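Side-chain contacts in putative cytochrome C (Sinorhizobium meliloti, PDB 4PWA), which probably carries electrons through a covalently bound heme c, as a c-type cytochrome linked to bacterial sulfite oxidation: residues D4-G9 with A76-T81; I12-S17 with A28-V33; L23-A28 with G59-N64. All coordinates share one frame; numbering follows the deposited sequence. Where two conformers were deposited one is given.

How the interactions relate
The three contacts lie within one small, largely helical cytochrome c domain. Interaction 1 joins helix 4-16 to helix 69-82 near the two ends of the chain and encloses the other two in sequence. Interaction 2, its centre about 11 Å from that of interaction 1, uses the end of the same helix 4-16 and the turn before strand 32-33. Interaction 3, about 10 Å from the centre of interaction 2, brings the two axial heme ligands together. Segments of interactions 2 and 3 alternate along the chain, share A28 and meet in the two-stranded sheet 26-27/32-33. Y78 ties interaction 1 to both others, through D29 and L27, so the terminal helices connect directly to the heme-binding segment.

Interaction 1 of 3, residues D4-G9 with A76-T81; sequences DKLALG and ALYVST
The Y78 ring lays one face against the backbone of G9, whose carbonyl carbon C stands 3.6 Å above the ring plane, offset toward the rim. A second backbone group, L6 O, approaches Y78 CD1 obliquely at 3.6 Å, and L6 CG adds a looser apolar contact with that same CD1 at 4.4 Å. With CG anti to the backbone N (chi1 166°), Y78 swings its ring along helix 4-16, where it also packs on R10 and F13, and its hydroxyl ends in a hydrogen bond with D29. This is the pairing of N- and C-terminal helices that marks the class I cytochrome c fold. Its closest approach falls where glycine allows it: the CA atoms of G9 and Y78 are 5.1 Å apart, and a CB placed on G9 would clash with Y78 CB. Within helix 69-82, T81 OG1 donates to L77 O over 2.6 Å, tilted 30° from the carbonyl plane, which fixes the T81 side chain against its own helix. A76 and V79 point away from segment 4-9; both pack on V50 of helix 47-56, and V79 also touches F13 further along helix 4-16.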
loop_
_atom_site.group_PDB
_atom_site.type_symbol
_atom_site.label_atom_id
_atom_site.label_comp_id
_atom_site.label_asym_id
_atom_site.label_seq_id
_atom_site.Cartn_x
_atom_site.Cartn_y
_atom_site.Cartn_z
ATOM N N ASP A 4 19.936 -15.105 -17.400
ATOM C CA ASP A 4 18.849 -16.082 -17.263
ATOM C C ASP A 4 18.637 -16.466 -15.798
ATOM O O ASP A 4 17.501 -16.747 -15.378
ATOM C CB ASP A 4 19.152 -17.342 -18.092
ATOM N N LYS A 5 19.732 -16.492 -15.032
ATOM C CA LYS A 5 19.681 -16.732 -13.580
ATOM C C LYS A 5 19.029 -15.551 -12.851
ATOM O O LYS A 5 18.528 -15.702 -11.735
ATOM C CB LYS A 5 21.094 -16.983 -13.034
ATOM N N LEU A 6 19.049 -14.382 -13.493
ATOM C CA LEU A 6 18.384 -13.180 -12.977
ATOM C C LEU A 6 16.876 -13.190 -13.227
ATOM O O LEU A 6 16.094 -12.873 -12.331
ATOM C CB LEU A 6 18.979 -11.904 -13.598
ATOM C CG LEU A 6 19.975 -11.114 -12.735
ATOM C CD1 LEU A 6 21.338 -11.836 -12.610
ATOM C CD2 LEU A 6 20.125 -9.697 -13.314
ATOM N N ALA A 7 16.481 -13.521 -14.455
ATOM C CA ALA A 7 15.069 -13.699 -14.790
ATOM C C ALA A 7 14.401 -14.685 -13.831
ATOM O O ALA A 7 13.241 -14.485 -13.441
ATOM C CB ALA A 7 14.921 -14.186 -16.225
ATOM N N LEU A 8 15.146 -15.732 -13.458
ATOM C CA LEU A 8 14.652 -16.765 -12.548
ATOM C C LEU A 8 14.386 -16.205 -11.150
ATOM O O LEU A 8 13.286 -16.347 -10.634
ATOM C CB LEU A 8 15.624 -17.954 -12.482
ATOM C CG LEU A 8 15.312 -19.080 -11.473
ATOM C CD1 LEU A 8 13.859 -19.559 -11.544
ATOM C CD2 LEU A 8 16.285 -20.253 -11.669
ATOM N N GLY A 9 15.392 -15.576 -10.546
ATOM C CA GLY A 9 15.242 -14.931 -9.239
ATOM C C GLY A 9 14.104 -13.922 -9.215
ATOM O O GLY A 9 13.276 -13.909 -8.283
ATOM N N ALA A 76 18.281 -15.546 -3.791
ATOM C CA ALA A 76 19.344 -14.932 -2.973
ATOM C C ALA A 76 20.362 -14.217 -3.864
ATOM O O ALA A 76 20.699 -13.058 -3.619
ATOM C CB ALA A 76 20.036 -15.966 -2.097
ATOM N N LEU A 77 20.842 -14.911 -4.892
ATOM C CA LEU A 77 21.723 -14.307 -5.895
ATOM C C LEU A 77 21.108 -13.048 -6.524
ATOM O O LEU A 77 21.785 -12.023 -6.664
ATOM C CB LEU A 77 22.060 -15.319 -7.000
ATOM C CG LEU A 77 22.929 -14.797 -8.150
ATOM C CD1 LEU A 77 24.254 -14.210 -7.618
ATOM C CD2 LEU A 77 23.193 -15.896 -9.202
ATOM N N TYR A 78 19.830 -13.136 -6.893
ATOM C CA TYR A 78 19.126 -12.056 -7.578
ATOM C C TYR A 78 19.067 -10.814 -6.711
ATOM O O TYR A 78 19.551 -9.755 -7.093
ATOM C CB TYR A 78 17.704 -12.511 -7.972
ATOM C CG TYR A 78 16.758 -11.393 -8.376
ATOM C CD1 TYR A 78 16.943 -10.692 -9.564
ATOM C CD2 TYR A 78 15.681 -11.042 -7.571
ATOM C CE1 TYR A 78 16.093 -9.670 -9.936
ATOM C CE2 TYR A 78 14.814 -10.014 -7.932
ATOM C CZ TYR A 78 15.030 -9.333 -9.106
ATOM O OH TYR A 78 14.200 -8.314 -9.453
ATOM N N VAL A 79 18.455 -10.955 -5.540
ATOM C CA VAL A 79 18.313 -9.848 -4.620
ATOM C C VAL A 79 19.660 -9.164 -4.335
ATOM O O VAL A 79 19.777 -7.941 -4.397
ATOM C CB VAL A 79 17.710 -10.312 -3.302
ATOM C CG1 VAL A 79 17.715 -9.152 -2.277
ATOM C CG2 VAL A 79 16.285 -10.870 -3.521
ATOM N N SER A 80 20.682 -9.962 -4.046
ATOM C CA SER A 80 21.964 -9.416 -3.658
ATOM C C SER A 80 22.667 -8.702 -4.806
ATOM O O SER A 80 23.515 -7.837 -4.567
ATOM C CB SER A 80 22.856 -10.511 -3.092
ATOM O OG SER A 80 22.895 -11.604 -3.983
ATOM N N THR A 81 22.321 -9.053 -6.038
ATOM C CA THR A 81 22.911 -8.410 -7.211
ATOM C C THR A 81 22.193 -7.125 -7.597
ATOM O O THR A 81 22.841 -6.150 -7.971
ATOM C CB THR A 81 22.864 -9.339 -8.435
ATOM O OG1 THR A 81 23.423 -10.602 -8.089
ATOM C CG2 THR A 81 23.629 -8.740 -9.598
#

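Interaction 2 of 3, residues I12-S17 with A28-V33; sequences IFLERS and ADAEAV
F13 and L14, in the last turn of helix 4-16, make a mainly apolar, van der Waals contact with A30, in the turn after A28, and A32, the first residue of strand 32-33. In this cytochrome c fold that turn follows the heme-binding segment and doubles back on it. It contains a G1 beta bulge: E31 and A32 both face L27, and E31 takes the positive phi (55°) that the bulge requires. The backbone bond from E31 N to A28 O, 2.7 Å long, closes the turn ahead of it.

The two alanine methyls meet the F13 ring differently. A32 CB sits at the ring's edge, in its plane, 3.8 Å from F13 CE1, whereas A30 CB approaches F13 CD1 obliquely at 3.9 Å. F13 reaches them with CG anti to its backbone N (chi1 -168°), and it also packs on C21 and H25, so the ring lies between this turn and the heme attachment site. L14 adjoins F13 against the same A30 methyl: its CG is 4.0 Å from A30 CB, and CD2 comes within 3.6 Å of A30 O. An alanine at L14 would take away CG and both methyl branches and would probably open a gap beside A30, its methyl and carbonyl oxygen losing the leucine's contacts. Next to A30, D29 is held by a salt bridge to R10.

The helix ends in a wider pi-type turn, in which S17 N bonds to I12 O. That carbonyl oxygen is gripped twice, for S17 OG also donates to I12 O over 2.7 Å, lying in the carbonyl plane with a C=O...OG angle of 156°.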
loop_
_atom_site.group_PDB
_atom_site.type_symbol
_atom_site.label_atom_id
_atom_site.label_comp_id
_atom_site.label_asym_id
_atom_site.label_seq_id
_atom_site.Cartn_x
_atom_site.Cartn_y
_atom_site.Cartn_z
ATOM N N ILE A 12 10.861 -15.703 -9.047
ATOM C CA ILE A 12 10.641 -16.278 -7.729
ATOM C C ILE A 12 10.181 -15.163 -6.812
ATOM O O ILE A 12 9.223 -15.327 -6.049
ATOM C CB ILE A 12 11.925 -16.972 -7.182
ATOM C CG1 ILE A 12 12.235 -18.230 -8.004
ATOM C CG2 ILE A 12 11.782 -17.343 -5.714
ATOM C CD1 ILE A 12 13.655 -18.743 -7.857
ATOM N N PHE A 13 10.864 -14.023 -6.914
ATOM C CA PHE A 13 10.582 -12.850 -6.078
ATOM C C PHE A 13 9.183 -12.301 -6.299
ATOM O O PHE A 13 8.536 -11.857 -5.361
ATOM C CB PHE A 13 11.606 -11.753 -6.358
ATOM C CG PHE A 13 11.583 -10.642 -5.361
ATOM C CD1 PHE A 13 10.746 -9.552 -5.535
ATOM C CD2 PHE A 13 12.381 -10.689 -4.241
ATOM C CE1 PHE A 13 10.715 -8.537 -4.621
ATOM C CE2 PHE A 13 12.356 -9.661 -3.317
ATOM C CZ PHE A 13 11.528 -8.586 -3.513
ATOM N N LEU A 14 8.725 -12.347 -7.545
ATOM C CA LEU A 14 7.415 -11.814 -7.924
ATOM C C LEU A 14 6.241 -12.807 -7.949
ATOM O O LEU A 14 5.127 -12.424 -7.608
ATOM C CB LEU A 14 7.514 -11.150 -9.303
ATOM C CG LEU A 14 8.228 -9.795 -9.305
ATOM C CD1 LEU A 14 8.584 -9.411 -10.713
ATOM C CD2 LEU A 14 7.336 -8.717 -8.638
ATOM N N GLU A 15 6.485 -14.066 -8.327
ATOM C CA GLU A 15 5.397 -15.001 -8.636
ATOM C C GLU A 15 5.444 -16.301 -7.842
ATOM O O GLU A 15 4.466 -16.681 -7.231
ATOM C CB GLU A 15 5.388 -15.310 -10.134
ATOM C CG GLU A 15 4.990 -14.124 -10.998
ATOM C CD GLU A 15 3.523 -13.765 -10.846
ATOM O OE1 GLU A 15 2.681 -14.387 -11.529
ATOM O OE2 GLU A 15 3.212 -12.860 -10.041
ATOM N N ARG A 16 6.579 -16.976 -7.832
ATOM C CA ARG A 16 6.643 -18.333 -7.239
ATOM C C ARG A 16 6.592 -18.401 -5.710
ATOM O O ARG A 16 6.025 -19.344 -5.151
ATOM C CB ARG A 16 7.902 -19.056 -7.698
ATOM C CG ARG A 16 8.089 -19.095 -9.198
ATOM C CD ARG A 16 9.180 -20.094 -9.522
ATOM N NE ARG A 16 9.491 -20.143 -10.929
ATOM C CZ ARG A 16 10.410 -20.935 -11.465
ATOM N NH1 ARG A 16 11.124 -21.747 -10.696
ATOM N NH2 ARG A 16 10.616 -20.912 -12.776
ATOM N N SER A 17 7.199 -17.427 -5.038
ATOM C CA SER A 17 7.242 -17.416 -3.578
ATOM C C SER A 17 5.855 -17.318 -2.969
ATOM O O SER A 17 4.976 -16.693 -3.532
ATOM C CB SER A 17 8.107 -16.258 -3.074
ATOM O OG SER A 17 7.806 -15.050 -3.751
ATOM N N ALA A 28 13.301 -2.246 -6.329
ATOM C CA ALA A 28 13.085 -1.511 -7.563
ATOM C C ALA A 28 13.189 -2.370 -8.824
ATOM O O ALA A 28 12.355 -2.261 -9.706
ATOM C CB ALA A 28 14.051 -0.321 -7.639
ATOM N N ASP A 29 14.179 -3.249 -8.902
ATOM C CA ASP A 29 14.396 -4.028 -10.123
ATOM C C ASP A 29 13.139 -4.808 -10.484
ATOM O O ASP A 29 12.805 -4.944 -11.650
ATOM C CB ASP A 29 15.588 -4.964 -9.973
ATOM C CG ASP A 29 15.835 -5.811 -11.214
ATOM O OD1 ASP A 29 15.175 -6.869 -11.367
ATOM O OD2 ASP A 29 16.708 -5.446 -12.033
ATOM N N ALA A 30 12.449 -5.306 -9.463
ATOM C CA ALA A 30 11.207 -6.041 -9.639
ATOM C C ALA A 30 9.974 -5.134 -9.671
ATOM O O ALA A 30 8.874 -5.633 -9.827
ATOM C CB ALA A 30 11.061 -7.094 -8.516
ATOM N N GLU A 31 10.147 -3.817 -9.551
ATOM C CA GLU A 31 9.016 -2.881 -9.442
ATOM C C GLU A 31 8.106 -3.292 -8.275
ATOM O O GLU A 31 6.880 -3.256 -8.381
ATOM C CB GLU A 31 8.210 -2.808 -10.738
ATOM C CG GLU A 31 9.036 -2.536 -11.989
ATOM C CD GLU A 31 8.290 -2.843 -13.284
ATOM O OE1 GLU A 31 7.315 -3.633 -13.267
ATOM O OE2 GLU A 31 8.680 -2.286 -14.335
ATOM N N ALA A 32 8.735 -3.677 -7.172
ATOM C CA ALA A 32 8.052 -4.168 -5.985
ATOM C C ALA A 32 8.108 -3.080 -4.913
ATOM O O ALA A 32 9.166 -2.479 -4.683
ATOM C CB ALA A 32 8.723 -5.425 -5.487
ATOM N N VAL A 33 6.962 -2.828 -4.278
ATOM C CA VAL A 33 6.817 -1.755 -3.296
ATOM C C VAL A 33 6.049 -2.234 -2.056
ATOM O O VAL A 33 5.294 -1.483 -1.450
ATOM C CB VAL A 33 6.098 -0.496 -3.910
ATOM C CG1 VAL A 33 7.017 0.248 -4.871
ATOM C CG2 VAL A 33 4.781 -0.899 -4.589
#

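Interaction 3 of 3, residues L23-A28 with G59-N64; sequences LCHTLA and GPMPAN. With HEC (heme c), chain E.
H25 and M61 meet across the iron of heme c as its two axial ligands, their NE2 and SD atoms 4.4 Å apart with the metal between them. H25 closes the CXXCH motif of a class I cytochrome c, formed with C21 and C24, while the methionine comes from the loop between helices 47-56 and 69-82. In that loop G59 passes its CA 3.6 Å from the heme propionate oxygen O2D; a CB there would clash with O2D, so the close passage depends on glycine. P60 follows along the same propionate, its CD 3.4 Å from O2D. M61 then turns inward: its extended chain, with CG anti to the backbone N (chi1 -178°), runs down to the porphyrin and places SD 2.4 Å from the iron. A bend at chi3 (147°) lays the CE methyl over the NB side of the macrocycle. P62 packs on A28 of the third subunit, and N64 secures the loop's exit, OD1 accepting from L67 N.

Across the iron, C24 is bonded to the heme through SG. H25 ND1 is hydrogen-bonded to P38 O, which sets the imidazole's rotation and would probably make it a stronger donor to iron. The imidazole plane runs over the meso carbon CHA, and H25 NE2 stands 2.0 Å from the iron, making an NE2-FE-SD angle of about 170° with M61.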
loop_
_atom_site.group_PDB
_atom_site.type_symbol
_atom_site.label_atom_id
_atom_site.label_comp_id
_atom_site.label_asym_id
_atom_site.label_seq_id
_atom_site.Cartn_x
_atom_site.Cartn_y
_atom_site.Cartn_z
ATOM N N LEU A 23 5.205 -8.718 -2.324
ATOM C CA LEU A 23 4.069 -8.218 -1.537
ATOM C C LEU A 23 4.514 -7.643 -0.191
ATOM O O LEU A 23 3.869 -6.745 0.338
ATOM C CB LEU A 23 3.011 -9.315 -1.316
ATOM C CG LEU A 23 2.239 -9.829 -2.542
ATOM C CD1 LEU A 23 1.213 -10.927 -2.167
ATOM C CD2 LEU A 23 1.547 -8.701 -3.252
ATOM N N CYS A 24 5.606 -8.161 0.364
ATOM C CA CYS A 24 6.100 -7.705 1.666
ATOM C C CYS A 24 7.285 -6.726 1.531
ATOM O O CYS A 24 7.510 -5.876 2.402
ATOM C CB CYS A 24 6.504 -8.909 2.536
ATOM S SG CYS A 24 5.154 -9.941 3.328
ATOM N N HIS A 25 8.040 -6.825 0.442
ATOM C CA HIS A 25 9.299 -6.077 0.315
ATOM C C HIS A 25 9.343 -5.126 -0.867
ATOM O O HIS A 25 8.752 -5.397 -1.920
ATOM C CB HIS A 25 10.449 -7.059 0.146
ATOM C CG HIS A 25 10.809 -7.780 1.399
ATOM N ND1 HIS A 25 11.583 -7.206 2.384
ATOM C CD2 HIS A 25 10.511 -9.028 1.823
ATOM C CE1 HIS A 25 11.750 -8.075 3.360
ATOM N NE2 HIS A 25 11.112 -9.190 3.045
ATOM N N THR A 26 10.077 -4.030 -0.694
ATOM C CA THR A 26 10.363 -3.106 -1.784
ATOM C C THR A 26 11.687 -3.497 -2.448
ATOM O O THR A 26 12.686 -3.729 -1.769
ATOM C CB THR A 26 10.420 -1.651 -1.303
ATOM O OG1 THR A 26 9.115 -1.244 -0.888
ATOM C CG2 THR A 26 10.898 -0.703 -2.423
ATOM N N LEU A 27 11.658 -3.576 -3.778
ATOM C CA LEU A 27 12.822 -3.866 -4.590
ATOM C C LEU A 27 12.597 -3.318 -5.998
ATOM O O LEU A 27 11.820 -3.861 -6.769
ATOM C CB LEU A 27 13.079 -5.380 -4.632
ATOM C CG LEU A 27 14.372 -5.815 -5.329
ATOM C CD1 LEU A 27 15.567 -5.498 -4.440
ATOM C CD2 LEU A 27 14.324 -7.295 -5.717
ATOM N N ALA A 28 13.301 -2.246 -6.329
ATOM C CA ALA A 28 13.085 -1.511 -7.563
ATOM C C ALA A 28 13.189 -2.370 -8.824
ATOM O O ALA A 28 12.355 -2.261 -9.706
ATOM C CB ALA A 28 14.051 -0.321 -7.639
ATOM N N GLY A 59 12.100 -13.207 12.707
ATOM C CA GLY A 59 11.045 -12.380 13.272
ATOM C C GLY A 59 9.695 -12.821 12.744
ATOM O O GLY A 59 9.421 -14.016 12.673
ATOM N N PRO A 60 8.842 -11.869 12.353
ATOM C CA PRO A 60 7.540 -12.251 11.813
ATOM C C PRO A 60 7.558 -12.745 10.349
ATOM O O PRO A 60 6.512 -13.168 9.841
ATOM C CB PRO A 60 6.703 -10.971 11.965
ATOM C CG PRO A 60 7.679 -9.857 12.036
ATOM C CD PRO A 60 9.012 -10.407 12.431
ATOM N N MET A 61 8.716 -12.713 9.689
ATOM C CA MET A 61 8.847 -13.293 8.357
ATOM C C MET A 61 8.832 -14.811 8.414
ATOM O O MET A 61 9.660 -15.414 9.085
ATOM C CB MET A 61 10.143 -12.850 7.679
ATOM C CG MET A 61 10.278 -13.410 6.280
ATOM S SD MET A 61 11.741 -12.833 5.421
ATOM C CE MET A 61 12.110 -14.277 4.432
ATOM N N PRO A 62 7.910 -15.445 7.674
ATOM C CA PRO A 62 7.848 -16.895 7.695
ATOM C C PRO A 62 9.031 -17.545 6.973
ATOM O O PRO A 62 9.641 -16.938 6.100
ATOM C CB PRO A 62 6.530 -17.197 6.966
ATOM C CG PRO A 62 6.365 -16.064 6.016
ATOM C CD PRO A 62 6.989 -14.863 6.676
ATOM N N ALA A 63 9.355 -18.767 7.389
ATOM C CA ALA A 63 10.329 -19.608 6.712
ATOM C C ALA A 63 9.700 -20.202 5.447
ATOM O O ALA A 63 8.483 -20.433 5.383
ATOM C CB ALA A 63 10.789 -20.737 7.644
ATOM N N ASN A 64 10.539 -20.470 4.457
ATOM C CA ASN A 64 10.090 -21.092 3.229
ATOM C C ASN A 64 9.519 -22.481 3.460
ATOM O O ASN A 64 9.947 -23.194 4.378
ATOM C CB ASN A 64 11.247 -21.175 2.233
ATOM C CG ASN A 64 10.918 -22.036 1.039
ATOM O OD1 ASN A 64 10.069 -21.673 0.238
ATOM N ND2 ASN A 64 11.571 -23.197 0.928
HETATM FE FE HEC E . 11.311 -10.955 3.998
HETATM C CHA HEC E . 13.256 -9.718 6.507
HETATM C CHB HEC E . 13.997 -11.278 1.997
HETATM C CHC HEC E . 9.390 -12.661 1.773
HETATM C CHD HEC E . 8.498 -9.955 5.610
HETATM N NA HEC E . 13.257 -10.618 4.226
HETATM C C1A HEC E . 13.862 -10.030 5.316
HETATM C C2A HEC E . 15.265 -9.830 5.008
HETATM C C3A HEC E . 15.478 -10.243 3.763
HETATM C C4A HEC E . 14.210 -10.735 3.241
HETATM C CMA HEC E . 16.824 -10.194 3.025
HETATM C CAA HEC E . 16.309 -9.223 5.968
HETATM C CBA HEC E . 16.679 -10.302 6.974
HETATM C CGA HEC E . 17.804 -9.853 7.875
HETATM O O1A HEC E . 18.824 -10.585 7.941
HETATM O O2A HEC E . 17.697 -8.774 8.527
HETATM N NB HEC E . 11.635 -11.798 2.245
HETATM C C1B HEC E . 12.840 -11.893 1.595
HETATM C C2B HEC E . 12.682 -12.793 0.474
HETATM C C3B HEC E . 11.406 -13.132 0.394
HETATM C C4B HEC E . 10.728 -12.547 1.521
HETATM C CMB HEC E . 13.749 -13.133 -0.588
HETATM C CAB HEC E . 10.764 -14.060 -0.659
HETATM C CBB HEC E . 11.239 -15.516 -0.520
HETATM N NC HEC E . 9.320 -11.210 3.723
HETATM C C1C HEC E . 8.716 -12.005 2.777
HETATM C C2C HEC E . 7.349 -12.284 3.168
HETATM C C3C HEC E . 7.041 -11.355 4.092
HETATM C C4C HEC E . 8.314 -10.778 4.535
HETATM C CMC HEC E . 6.368 -12.875 2.142
HETATM C CAC HEC E . 5.680 -11.010 4.774
HETATM C CBC HEC E . 4.428 -11.912 4.721
HETATM N ND HEC E . 10.947 -9.988 5.769
HETATM C C1D HEC E . 9.682 -9.686 6.245
HETATM C C2D HEC E . 9.773 -9.037 7.530
HETATM C C3D HEC E . 11.260 -8.957 7.828
HETATM C C4D HEC E . 11.907 -9.559 6.676
HETATM C CMD HEC E . 8.611 -8.523 8.400
HETATM C CAD HEC E . 11.920 -8.342 9.084
HETATM C CBD HEC E . 12.456 -9.456 9.964
HETATM C CGD HEC E . 12.870 -8.893 11.300
HETATM O O1D HEC E . 13.982 -8.304 11.372
HETATM O O2D HEC E . 12.094 -9.055 12.289
#